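Cystalysin (Treponema denticola, PDB 1C7O) is a pyridoxal-phosphate-dependent enzyme of the class I and II aminotransferase family, modelled as a two-chain assembly with PPG bound. Local coordinates at residues D308-N313 / E384-A389; L198-D203 / E224-K229; I151-L156 / Q187-I192. All coordinates share one frame; numbering follows the deposited sequence.

Interactions 2 and 3 are neighbours on the large seven-stranded sheet, their centres about 14 Å apart, and they touch where Leu226 CD2 packs on Lys190 CG at 4.2 Å. Interaction 1 lies away from both, its centre about 43 Å from that of interaction 2, where two helices late in the chain meet. All three are largely buried, but their chemistry differs. Interaction 1 joins aromatic rings to a leucine and an asparagine. Interaction 2 ties strand 199-203 to Lys229, which leads from a short helix into strand 230-234, mainly through a backbone bond. Interaction 3 pairs two helices through aliphatic side chains, with a lysine over a phenylalanine at its solvent edge.

Interaction 1: residues D308-N313 / E384-A389; sequences DFFEVN and ERLNKA
Phe309 buries the most surface in this contact, and meets Asn387 with the end of its ring: CZ comes to 3.5 Å from CB of Asn387. That carbon sits near the plane of the ring, at its edge, while the Asn387 amide plane stands 76° from the ring. A chi1 of 170° turns CG away from the backbone N and points the ring at the other helix. Phe310 meets Leu386 beside it, the two side chains crossing at about a right angle, and Leu386 CD2 lies 3.9 Å from Phe310 CZ. The same methyl is 4.5 Å from Phe309 CE2, so one leucine branch serves both rings.

Here the C-terminal end of helix 289-313 runs alongside helix 376-393. Their short segments point nearly the same way, 28° apart, with axes 11.4 Å from each other, wide enough for aromatic rings to fill the space between. In relatives of this family the counterpart of the long helix leads from the large domain into the small one, and the same is probably true here.

Within their own helix the two rings also pack: Phe309 CD2 lies 3.8 Å above the centre of the Phe310 ring, while Asn313 CB covers part of one Phe309 face. Asn313 ND2 gives a hydrogen bond of 2.8 Å to Phe309 O; this bond, added to the helix bond from Asn313 N to the same oxygen, limits the rotation of the amide. Further out, Ile317 and Ala319 touch Phe310, and Met346 and Ala350 of helix 339-350 pack on Leu386.

Interaction 2: residues L198-D203 / E224-K229; sequences LMLWSD and EQLADK. With PPG ((2E,3E)-4-(2-aminoethoxy)-2-[({3-hydroxy-2-methyl-5-[(phosphonooxy)methyl]pyridin-4-yl}methyl)imino]but-3-enoic acid), chain I.
Two peptide groups meet where Leu200 N gives a hydrogen bond of 3.1 Å to Lys229 O (163° at the hydrogen). Next to them, Trp201, whose CB points away from 224-229, has Met199 CE in its ring plane at the edge, while Ala105 and Val106 of helix 98-109 are among the residues that touch it. Another flat group, the pyridine of PPG, presents N1 to Asp203 OD1 at 2.7 Å.

Leucines fill the space beside the backbone bond. Leu200 CD2 packs on Leu226 CD2 at 3.6 Å, the two side chains crossing obliquely, and Phe219 touches both. Leu226 projects from the short helix 224-227, which together with strands 199-203 and 230-234 makes a beta-alpha-beta unit. The two strands lie side by side and parallel in the large sheet, so the Leu200 to Lys229 bond opens the ladder that Leu200 continues with Ile231. On its other side, strand 199-203 is bonded through Met199 and Trp201 to strand 165-171.

The Lys229 side chain runs out past the carbonyl of Leu198. Its CG sits between the backbone N and the carbonyl carbon (chi1 61°), and the chain beyond is fully extended. That carries CE to 3.1 Å from Leu198 O, and NZ makes a weak hydrogen bond to the same oxygen; its stronger partner is Val193 O.

At the far end of the strand, Asp203 is oriented by a hydrogen bond from Ile205 N to OD2. An aspartate facing the pyridine nitrogen is a hallmark of this family, and PPG is held further by Arg369, by backbone N atoms of Ala39, Val98 and Val99, and by Tyr64 OH of the second subunit.

Interaction 3: residues I151-L156 / Q187-I192; sequences IDFQKL and QKIKDI. Unlike the reference sequence in segment 151-156: Gln154 (reference Glu).
Lys188 lies across one face of the Phe153 ring, and this pair marks the solvent side of the contact. Its CD stands 3.9 Å from the ring centroid, 16° off the normal, a CH-pi contact over the face. The lysine chain bends at chi3 (70°), which leaves NZ above and just outside the ring margin, by CD1, 4.3 Å from the centroid, a cation-pi contact that is off-centre. Ile151 CB covers the opposite face over its centre, so the ring is sandwiched between an aliphatic carbon of its own segment and the lysine of the other.

Inward, the contact becomes mostly aliphatic and much more enclosed. Ile189 CG1 reaches the edge of the Phe153 ring, near its plane, 3.7 Å from CE2. Ile192 CD1 rests on Leu156 CG at 3.7 Å and lies 3.9 Å from Phe153 O. Leu156 CD2 also faces Ile189 CG1, though more loosely, at 4.1 Å. Ile151 lies beside Ile189 as well, but their approach is modelled too close to be trusted in detail.

Helix 183-194 lies on the large sheet and helix 153-159 packs against it. Helix 153-159 comes before strand 165-171, and helix 183-194 makes the crossover from that strand to its parallel neighbour 199-203. Ile189 stands between the layers, touching Leu168 and Phe170 of strand 165-171.

Asp152 starts the first helix as its N-cap: OD1 accepts from Lys155 N at 3.0 Å, met from above the carboxylate plane. No hydrogen bond joins the two segments, so their association rests on buried hydrocarbon inside and, at the solvent side, on a lysine whose methylenes shield the aromatic ring while its ammonium can remain in water.

Interaction 1: residues D308-N313 / E384-A389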
loop_
_atom_site.group_PDB
_atom_site.type_symbol
_atom_site.label_atom_id
_atom_site.label_comp_id
_atom_site.label_asym_id
_atom_site.label_seq_id
_atom_site.Cartn_x
_atom_site.Cartn_y
_atom_site.Cartn_z
ATOM N N ASP A 308 -38.385 8.228 -6.770
ATOM C CA ASP A 308 -39.659 8.235 -7.482
ATOM C C ASP A 308 -40.139 6.806 -7.732
ATOM O O ASP A 308 -41.288 6.468 -7.438
ATOM C CB ASP A 308 -39.519 8.990 -8.815
ATOM C CG ASP A 308 -40.740 8.829 -9.716
ATOM O OD1 ASP A 308 -40.693 8.000 -10.652
ATOM O OD2 ASP A 308 -41.750 9.529 -9.484
ATOM N N PHE A 309 -39.247 5.974 -8.263
ATOM C CA PHE A 309 -39.561 4.584 -8.562
ATOM C C PHE A 309 -40.387 3.876 -7.485
ATOM O O PHE A 309 -41.393 3.233 -7.795
ATOM C CB PHE A 309 -38.274 3.791 -8.799
ATOM C CG PHE A 309 -38.489 2.303 -8.887
ATOM C CD1 PHE A 309 -39.024 1.726 -10.044
ATOM C CD2 PHE A 309 -38.193 1.480 -7.796
ATOM C CE1 PHE A 309 -39.264 0.357 -10.119
ATOM C CE2 PHE A 309 -38.430 0.107 -7.857
ATOM C CZ PHE A 309 -38.970 -0.457 -9.023
ATOM N N PHE A 310 -39.961 3.975 -6.229
ATOM C CA PHE A 310 -40.684 3.320 -5.141
ATOM C C PHE A 310 -42.025 3.981 -4.843
ATOM O O PHE A 310 -43.018 3.301 -4.568
ATOM C CB PHE A 310 -39.830 3.295 -3.875
ATOM C CG PHE A 310 -38.684 2.328 -3.940
ATOM C CD1 PHE A 310 -37.370 2.781 -3.918
ATOM C CD2 PHE A 310 -38.919 0.960 -4.011
ATOM C CE1 PHE A 310 -36.308 1.889 -3.963
ATOM C CE2 PHE A 310 -37.862 0.056 -4.057
ATOM C CZ PHE A 310 -36.553 0.523 -4.033
ATOM N N GLU A 311 -42.053 5.309 -4.900
ATOM C CA GLU A 311 -43.284 6.048 -4.637
ATOM C C GLU A 311 -44.359 5.605 -5.618
ATOM O O GLU A 311 -45.505 5.362 -5.238
ATOM C CB GLU A 311 -43.040 7.552 -4.781
ATOM C CG GLU A 311 -41.939 8.070 -3.870
ATOM C CD GLU A 311 -41.761 9.569 -3.951
ATOM O OE1 GLU A 311 -41.722 10.107 -5.083
ATOM O OE2 GLU A 311 -41.648 10.203 -2.879
ATOM N N VAL A 312 -43.958 5.484 -6.879
ATOM C CA VAL A 312 -44.849 5.086 -7.962
ATOM C C VAL A 312 -45.115 3.581 -8.027
ATOM O O VAL A 312 -46.182 3.160 -8.466
ATOM C CB VAL A 312 -44.267 5.526 -9.336
ATOM C CG1 VAL A 312 -45.204 5.115 -10.460
ATOM C CG2 VAL A 312 -44.030 7.031 -9.355
ATOM N N ASN A 313 -44.155 2.779 -7.573
ATOM C CA ASN A 313 -44.268 1.323 -7.644
ATOM C C ASN A 313 -44.456 0.530 -6.357
ATOM O O ASN A 313 -45.168 -0.475 -6.351
ATOM C CB ASN A 313 -43.048 0.763 -8.369
ATOM C CG ASN A 313 -43.047 1.093 -9.838
ATOM O OD1 ASN A 313 -43.838 0.541 -10.604
ATOM N ND2 ASN A 313 -42.171 2.007 -10.242
ATOM N N GLU A 384 -36.211 -1.776 -12.518
ATOM C CA GLU A 384 -37.235 -2.543 -13.218
ATOM C C GLU A 384 -37.180 -4.030 -12.857
ATOM O O GLU A 384 -38.212 -4.684 -12.705
ATOM C CB GLU A 384 -37.073 -2.347 -14.729
ATOM C CG GLU A 384 -38.176 -2.968 -15.566
ATOM C CD GLU A 384 -39.552 -2.757 -14.966
ATOM O OE1 GLU A 384 -39.841 -1.634 -14.491
ATOM O OE2 GLU A 384 -40.351 -3.719 -14.975
ATOM N N ARG A 385 -35.969 -4.551 -12.713
ATOM C CA ARG A 385 -35.753 -5.950 -12.353
ATOM C C ARG A 385 -36.301 -6.210 -10.941
ATOM O O ARG A 385 -36.900 -7.253 -10.682
ATOM C CB ARG A 385 -34.252 -6.257 -12.404
ATOM C CG ARG A 385 -33.870 -7.723 -12.547
ATOM C CD ARG A 385 -32.363 -7.879 -12.370
ATOM N NE ARG A 385 -31.649 -6.842 -13.108
ATOM C CZ ARG A 385 -30.512 -6.286 -12.709
ATOM N NH1 ARG A 385 -29.951 -6.671 -11.576
ATOM N NH2 ARG A 385 -29.949 -5.331 -13.434
ATOM N N LEU A 386 -36.084 -5.266 -10.026
ATOM C CA LEU A 386 -36.572 -5.403 -8.652
ATOM C C LEU A 386 -38.088 -5.238 -8.668
ATOM O O LEU A 386 -38.815 -5.908 -7.932
ATOM C CB LEU A 386 -35.953 -4.327 -7.748
ATOM C CG LEU A 386 -36.491 -4.187 -6.314
ATOM C CD1 LEU A 386 -36.077 -5.382 -5.467
ATOM C CD2 LEU A 386 -35.947 -2.908 -5.698
ATOM N N ASN A 387 -38.545 -4.331 -9.520
ATOM C CA ASN A 387 -39.958 -4.050 -9.674
ATOM C C ASN A 387 -40.704 -5.374 -9.870
ATOM O O ASN A 387 -41.678 -5.660 -9.168
ATOM C CB ASN A 387 -40.152 -3.122 -10.879
ATOM C CG ASN A 387 -41.544 -2.535 -10.949
ATOM O OD1 ASN A 387 -42.149 -2.226 -9.926
ATOM N ND2 ASN A 387 -42.052 -2.356 -12.167
ATOM N N LYS A 388 -40.227 -6.185 -10.814
ATOM C CA LYS A 388 -40.843 -7.474 -11.100
ATOM C C LYS A 388 -40.723 -8.438 -9.918
ATOM O O LYS A 388 -41.692 -9.122 -9.572
ATOM C CB LYS A 388 -40.214 -8.122 -12.342
ATOM C CG LYS A 388 -40.366 -7.320 -13.635
ATOM C CD LYS A 388 -40.043 -8.183 -14.866
ATOM C CE LYS A 388 -39.891 -7.360 -16.155
ATOM N NZ LYS A 388 -38.614 -6.564 -16.214
ATOM N N ALA A 389 -39.541 -8.493 -9.305
ATOM C CA ALA A 389 -39.305 -9.376 -8.164
ATOM C C ALA A 389 -40.238 -9.044 -7.008
ATOM O O ALA A 389 -40.729 -9.943 -6.323
ATOM C CB ALA A 389 -37.853 -9.276 -7.704
#

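Interaction 2: residues L198-D203 / E224-K229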
loop_
_atom_site.group_PDB
_atom_site.type_symbol
_atom_site.label_atom_id
_atom_site.label_comp_id
_atom_site.label_asym_id
_atom_site.label_seq_id
_atom_site.Cartn_x
_atom_site.Cartn_y
_atom_site.Cartn_z
ATOM N N LEU A 198 -11.198 13.867 24.446
ATOM C CA LEU A 198 -11.361 13.078 23.234
ATOM C C LEU A 198 -10.587 13.617 22.036
ATOM O O LEU A 198 -10.510 14.828 21.810
ATOM C CB LEU A 198 -12.837 12.982 22.836
ATOM C CG LEU A 198 -13.808 12.126 23.645
ATOM C CD1 LEU A 198 -15.170 12.186 22.974
ATOM C CD2 LEU A 198 -13.313 10.691 23.732
ATOM N N MET A 199 -9.995 12.694 21.285
ATOM C CA MET A 199 -9.292 13.041 20.064
ATOM C C MET A 199 -10.396 12.966 19.015
ATOM O O MET A 199 -11.422 12.309 19.234
ATOM C CB MET A 199 -8.220 12.005 19.717
ATOM C CG MET A 199 -6.876 12.214 20.371
ATOM S SD MET A 199 -5.619 11.152 19.619
ATOM C CE MET A 199 -5.145 12.113 18.208
ATOM N N LEU A 200 -10.197 13.631 17.886
ATOM C CA LEU A 200 -11.183 13.590 16.820
ATOM C C LEU A 200 -10.568 12.991 15.561
ATOM O O LEU A 200 -9.597 13.521 15.013
ATOM C CB LEU A 200 -11.721 14.990 16.524
ATOM C CG LEU A 200 -12.694 15.067 15.347
ATOM C CD1 LEU A 200 -13.803 14.049 15.547
ATOM C CD2 LEU A 200 -13.258 16.481 15.219
ATOM N N TRP A 201 -11.135 11.868 15.125
ATOM C CA TRP A 201 -10.697 11.172 13.921
ATOM C C TRP A 201 -11.815 11.320 12.895
ATOM O O TRP A 201 -12.691 10.462 12.798
ATOM C CB TRP A 201 -10.462 9.680 14.208
ATOM C CG TRP A 201 -9.434 9.405 15.277
ATOM C CD1 TRP A 201 -8.484 10.269 15.750
ATOM C CD2 TRP A 201 -9.279 8.192 16.022
ATOM N NE1 TRP A 201 -7.755 9.674 16.748
ATOM C CE2 TRP A 201 -8.220 8.399 16.939
ATOM C CE3 TRP A 201 -9.931 6.947 16.010
ATOM C CZ2 TRP A 201 -7.802 7.411 17.836
ATOM C CZ3 TRP A 201 -9.513 5.961 16.907
ATOM C CH2 TRP A 201 -8.459 6.204 17.808
ATOM N N SER A 202 -11.792 12.412 12.138
ATOM C CA SER A 202 -12.824 12.660 11.141
ATOM C C SER A 202 -12.477 12.119 9.750
ATOM O O SER A 202 -11.588 12.621 9.066
ATOM C CB SER A 202 -13.112 14.157 11.054
ATOM O OG SER A 202 -14.258 14.407 10.259
ATOM N N ASP A 203 -13.198 11.087 9.341
ATOM C CA ASP A 203 -13.003 10.457 8.044
ATOM C C ASP A 203 -13.904 11.206 7.080
ATOM O O ASP A 203 -15.118 11.027 7.096
ATOM C CB ASP A 203 -13.410 8.987 8.150
ATOM C CG ASP A 203 -13.368 8.257 6.828
ATOM O OD1 ASP A 203 -13.430 7.013 6.874
ATOM O OD2 ASP A 203 -13.285 8.902 5.761
ATOM N N GLU A 224 -9.695 26.124 15.981
ATOM C CA GLU A 224 -8.254 25.882 16.105
ATOM C C GLU A 224 -7.863 24.836 17.151
ATOM O O GLU A 224 -7.023 23.975 16.896
ATOM C CB GLU A 224 -7.551 27.194 16.450
ATOM C CG GLU A 224 -7.943 28.365 15.567
ATOM C CD GLU A 224 -6.947 28.617 14.460
ATOM O OE1 GLU A 224 -6.633 27.655 13.723
ATOM O OE2 GLU A 224 -6.484 29.775 14.331
ATOM N N GLN A 225 -8.462 24.925 18.333
ATOM C CA GLN A 225 -8.153 23.993 19.406
ATOM C C GLN A 225 -8.613 22.575 19.101
ATOM O O GLN A 225 -8.002 21.609 19.569
ATOM C CB GLN A 225 -8.761 24.483 20.725
ATOM C CG GLN A 225 -8.114 25.765 21.249
ATOM C CD GLN A 225 -8.281 26.946 20.300
ATOM O OE1 GLN A 225 -9.393 27.441 20.093
ATOM N NE2 GLN A 225 -7.172 27.401 19.716
ATOM N N LEU A 226 -9.691 22.444 18.330
ATOM C CA LEU A 226 -10.185 21.123 17.947
ATOM C C LEU A 226 -9.169 20.552 16.947
ATOM O O LEU A 226 -8.757 19.398 17.050
ATOM C CB LEU A 226 -11.569 21.213 17.287
ATOM C CG LEU A 226 -12.121 19.849 16.835
ATOM C CD1 LEU A 226 -12.519 19.021 18.055
ATOM C CD2 LEU A 226 -13.315 20.042 15.904
ATOM N N ALA A 227 -8.764 21.379 15.988
ATOM C CA ALA A 227 -7.790 20.965 14.988
ATOM C C ALA A 227 -6.510 20.474 15.676
ATOM O O ALA A 227 -5.885 19.513 15.217
ATOM C CB ALA A 227 -7.481 22.133 14.049
ATOM N N ASP A 228 -6.143 21.133 16.779
ATOM C CA ASP A 228 -4.949 20.783 17.553
ATOM C C ASP A 228 -4.918 19.328 18.016
ATOM O O ASP A 228 -3.849 18.771 18.264
ATOM C CB ASP A 228 -4.803 21.711 18.765
ATOM C CG ASP A 228 -4.258 23.085 18.393
ATOM O OD1 ASP A 228 -4.238 23.972 19.271
ATOM O OD2 ASP A 228 -3.842 23.285 17.230
ATOM N N LYS A 229 -6.085 18.711 18.149
ATOM C CA LYS A 229 -6.145 17.309 18.542
ATOM C C LYS A 229 -7.029 16.540 17.569
ATOM O O LYS A 229 -7.803 15.669 17.971
ATOM C CB LYS A 229 -6.674 17.153 19.977
ATOM C CG LYS A 229 -8.072 17.679 20.227
ATOM C CD LYS A 229 -8.522 17.323 21.633
ATOM C CE LYS A 229 -9.895 17.885 21.950
ATOM N NZ LYS A 229 -10.324 17.528 23.333
HETATM N N1 PPG I . -14.085 5.464 4.744
HETATM C C2 PPG I . -15.434 5.522 4.418
HETATM C C2A PPG I . -16.286 6.311 5.356
HETATM C C3 PPG I . -15.859 4.846 3.186
HETATM O O3 PPG I . -17.218 4.950 2.962
HETATM C C4 PPG I . -14.925 4.174 2.380
HETATM C C4A PPG I . -15.455 3.332 1.216
HETATM C C5 PPG I . -13.480 4.174 2.843
HETATM C C6 PPG I . -13.139 4.832 4.019
HETATM C C5A PPG I . -12.361 3.378 2.063
HETATM O OP4 PPG I . -11.150 4.148 1.935
HETATM P P PPG I . -9.801 3.448 1.384
HETATM O OP1 PPG I . -9.419 2.450 2.410
HETATM O OP2 PPG I . -8.767 4.575 1.215
HETATM O OP3 PPG I . -10.144 2.882 0.057
HETATM N N4A PPG I . -15.859 2.016 1.655
HETATM C CAI PPG I . -16.500 1.117 0.678
HETATM C CBC PPG I . -17.989 0.940 0.739
HETATM O O2B PPG I . -18.660 0.070 -0.126
HETATM O O3B PPG I . -18.676 1.623 1.614
HETATM C CBI PPG I . -15.718 0.492 -0.353
HETATM C CGI PPG I . -15.411 -0.894 -0.297
HETATM O OET PPG I . -14.572 -1.468 0.745
HETATM C CEI PPG I . -14.267 -2.871 0.297
HETATM C CFI PPG I . -13.432 -2.837 -1.002
HETATM N NI PPG I . -13.170 -4.142 -1.522
#

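Interaction 3: residues I151-L156 / Q187-I192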
loop_
_atom_site.group_PDB
_atom_site.type_symbol
_atom_site.label_atom_id
_atom_site.label_comp_id
_atom_site.label_asym_id
_atom_site.label_seq_id
_atom_site.Cartn_x
_atom_site.Cartn_y
_atom_site.Cartn_z
ATOM N N ILE A 151 -27.956 13.238 15.421
ATOM C CA ILE A 151 -27.130 12.747 16.512
ATOM C C ILE A 151 -27.807 12.812 17.876
ATOM O O ILE A 151 -28.488 13.782 18.205
ATOM C CB ILE A 151 -25.806 13.537 16.556
ATOM C CG1 ILE A 151 -25.042 13.301 15.253
ATOM C CG2 ILE A 151 -24.971 13.123 17.758
ATOM C CD1 ILE A 151 -23.792 14.111 15.126
ATOM N N ASP A 152 -27.625 11.754 18.659
ATOM C CA ASP A 152 -28.180 11.679 20.002
ATOM C C ASP A 152 -27.170 12.413 20.879
ATOM O O ASP A 152 -26.388 11.788 21.601
ATOM C CB ASP A 152 -28.296 10.214 20.434
ATOM C CG ASP A 152 -28.885 10.046 21.833
ATOM O OD1 ASP A 152 -28.989 11.047 22.584
ATOM O OD2 ASP A 152 -29.238 8.893 22.185
ATOM N N PHE A 153 -27.178 13.740 20.796
ATOM C CA PHE A 153 -26.242 14.562 21.560
ATOM C C PHE A 153 -26.200 14.221 23.039
ATOM O O PHE A 153 -25.132 14.229 23.658
ATOM C CB PHE A 153 -26.568 16.047 21.377
ATOM C CG PHE A 153 -26.296 16.556 19.989
ATOM C CD1 PHE A 153 -27.339 16.895 19.140
ATOM C CD2 PHE A 153 -24.988 16.682 19.525
ATOM C CE1 PHE A 153 -27.087 17.355 17.845
ATOM C CE2 PHE A 153 -24.726 17.141 18.231
ATOM C CZ PHE A 153 -25.778 17.479 17.390
ATOM N N GLN A 154 -27.360 13.912 23.603
ATOM C CA GLN A 154 -27.449 13.565 25.013
ATOM C C GLN A 154 -26.553 12.368 25.325
ATOM O O GLN A 154 -25.775 12.398 26.281
ATOM C CB GLN A 154 -28.908 13.267 25.379
ATOM C CG GLN A 154 -29.150 12.897 26.836
ATOM C CD GLN A 154 -30.622 12.979 27.212
ATOM O OE1 GLN A 154 -31.094 12.269 28.106
ATOM N NE2 GLN A 154 -31.355 13.861 26.534
ATOM N N LYS A 155 -26.655 11.322 24.510
ATOM C CA LYS A 155 -25.836 10.135 24.711
ATOM C C LYS A 155 -24.359 10.428 24.445
ATOM O O LYS A 155 -23.484 9.915 25.144
ATOM C CB LYS A 155 -26.301 8.993 23.803
ATOM C CG LYS A 155 -25.448 7.737 23.951
ATOM C CD LYS A 155 -26.024 6.551 23.196
ATOM C CE LYS A 155 -27.293 6.027 23.838
ATOM N NZ LYS A 155 -27.895 4.997 22.961
ATOM N N LEU A 156 -24.091 11.255 23.439
ATOM C CA LEU A 156 -22.723 11.608 23.083
ATOM C C LEU A 156 -22.003 12.235 24.275
ATOM O O LEU A 156 -20.982 11.715 24.728
ATOM C CB LEU A 156 -22.707 12.575 21.882
ATOM C CG LEU A 156 -21.349 12.892 21.229
ATOM C CD1 LEU A 156 -20.608 11.595 20.907
ATOM C CD2 LEU A 156 -21.557 13.709 19.960
ATOM N N GLN A 187 -20.888 22.043 15.604
ATOM C CA GLN A 187 -20.629 22.939 16.714
ATOM C C GLN A 187 -20.935 22.248 18.033
ATOM O O GLN A 187 -20.151 22.339 18.979
ATOM C CB GLN A 187 -21.479 24.204 16.575
ATOM C CG GLN A 187 -20.930 25.186 15.552
ATOM C CD GLN A 187 -19.649 25.867 16.014
ATOM O OE1 GLN A 187 -18.841 26.312 15.198
ATOM N NE2 GLN A 187 -19.468 25.969 17.327
ATOM N N LYS A 188 -22.064 21.546 18.094
ATOM C CA LYS A 188 -22.455 20.856 19.322
ATOM C C LYS A 188 -21.478 19.734 19.653
ATOM O O LYS A 188 -21.116 19.528 20.823
ATOM C CB LYS A 188 -23.882 20.304 19.200
ATOM C CG LYS A 188 -24.920 21.370 18.848
ATOM C CD LYS A 188 -26.346 20.887 19.071
ATOM C CE LYS A 188 -26.640 20.731 20.559
ATOM N NZ LYS A 188 -27.994 20.163 20.823
ATOM N N ILE A 189 -21.045 19.018 18.617
ATOM C CA ILE A 189 -20.095 17.925 18.784
ATOM C C ILE A 189 -18.734 18.492 19.183
ATOM O O ILE A 189 -18.050 17.942 20.039
ATOM C CB ILE A 189 -19.941 17.125 17.478
ATOM C CG1 ILE A 189 -21.304 16.590 17.036
ATOM C CG2 ILE A 189 -18.956 15.978 17.683
ATOM C CD1 ILE A 189 -21.306 16.037 15.622
ATOM N N LYS A 190 -18.348 19.596 18.556
ATOM C CA LYS A 190 -17.075 20.227 18.868
ATOM C C LYS A 190 -16.983 20.489 20.365
ATOM O O LYS A 190 -16.009 20.112 21.011
ATOM C CB LYS A 190 -16.940 21.548 18.124
ATOM C CG LYS A 190 -15.695 22.325 18.507
ATOM C CD LYS A 190 -15.841 23.802 18.173
ATOM C CE LYS A 190 -16.904 24.453 19.042
ATOM N NZ LYS A 190 -17.110 25.892 18.710
ATOM N N ASP A 191 -18.012 21.128 20.911
ATOM C CA ASP A 191 -18.038 21.446 22.330
ATOM C C ASP A 191 -17.917 20.244 23.246
ATOM O O ASP A 191 -17.255 20.318 24.281
ATOM C CB ASP A 191 -19.295 22.235 22.679
ATOM C CG ASP A 191 -19.264 23.642 22.115
ATOM O OD1 ASP A 191 -18.147 24.137 21.820
ATOM O OD2 ASP A 191 -20.351 24.248 21.978
ATOM N N ILE A 192 -18.556 19.140 22.882
ATOM C CA ILE A 192 -18.471 17.943 23.706
ATOM C C ILE A 192 -17.019 17.472 23.715
ATOM O O ILE A 192 -16.461 17.145 24.762
ATOM C CB ILE A 192 -19.378 16.816 23.155
ATOM C CG1 ILE A 192 -20.848 17.173 23.387
ATOM C CG2 ILE A 192 -19.024 15.483 23.811
ATOM C CD1 ILE A 192 -21.837 16.101 22.909
#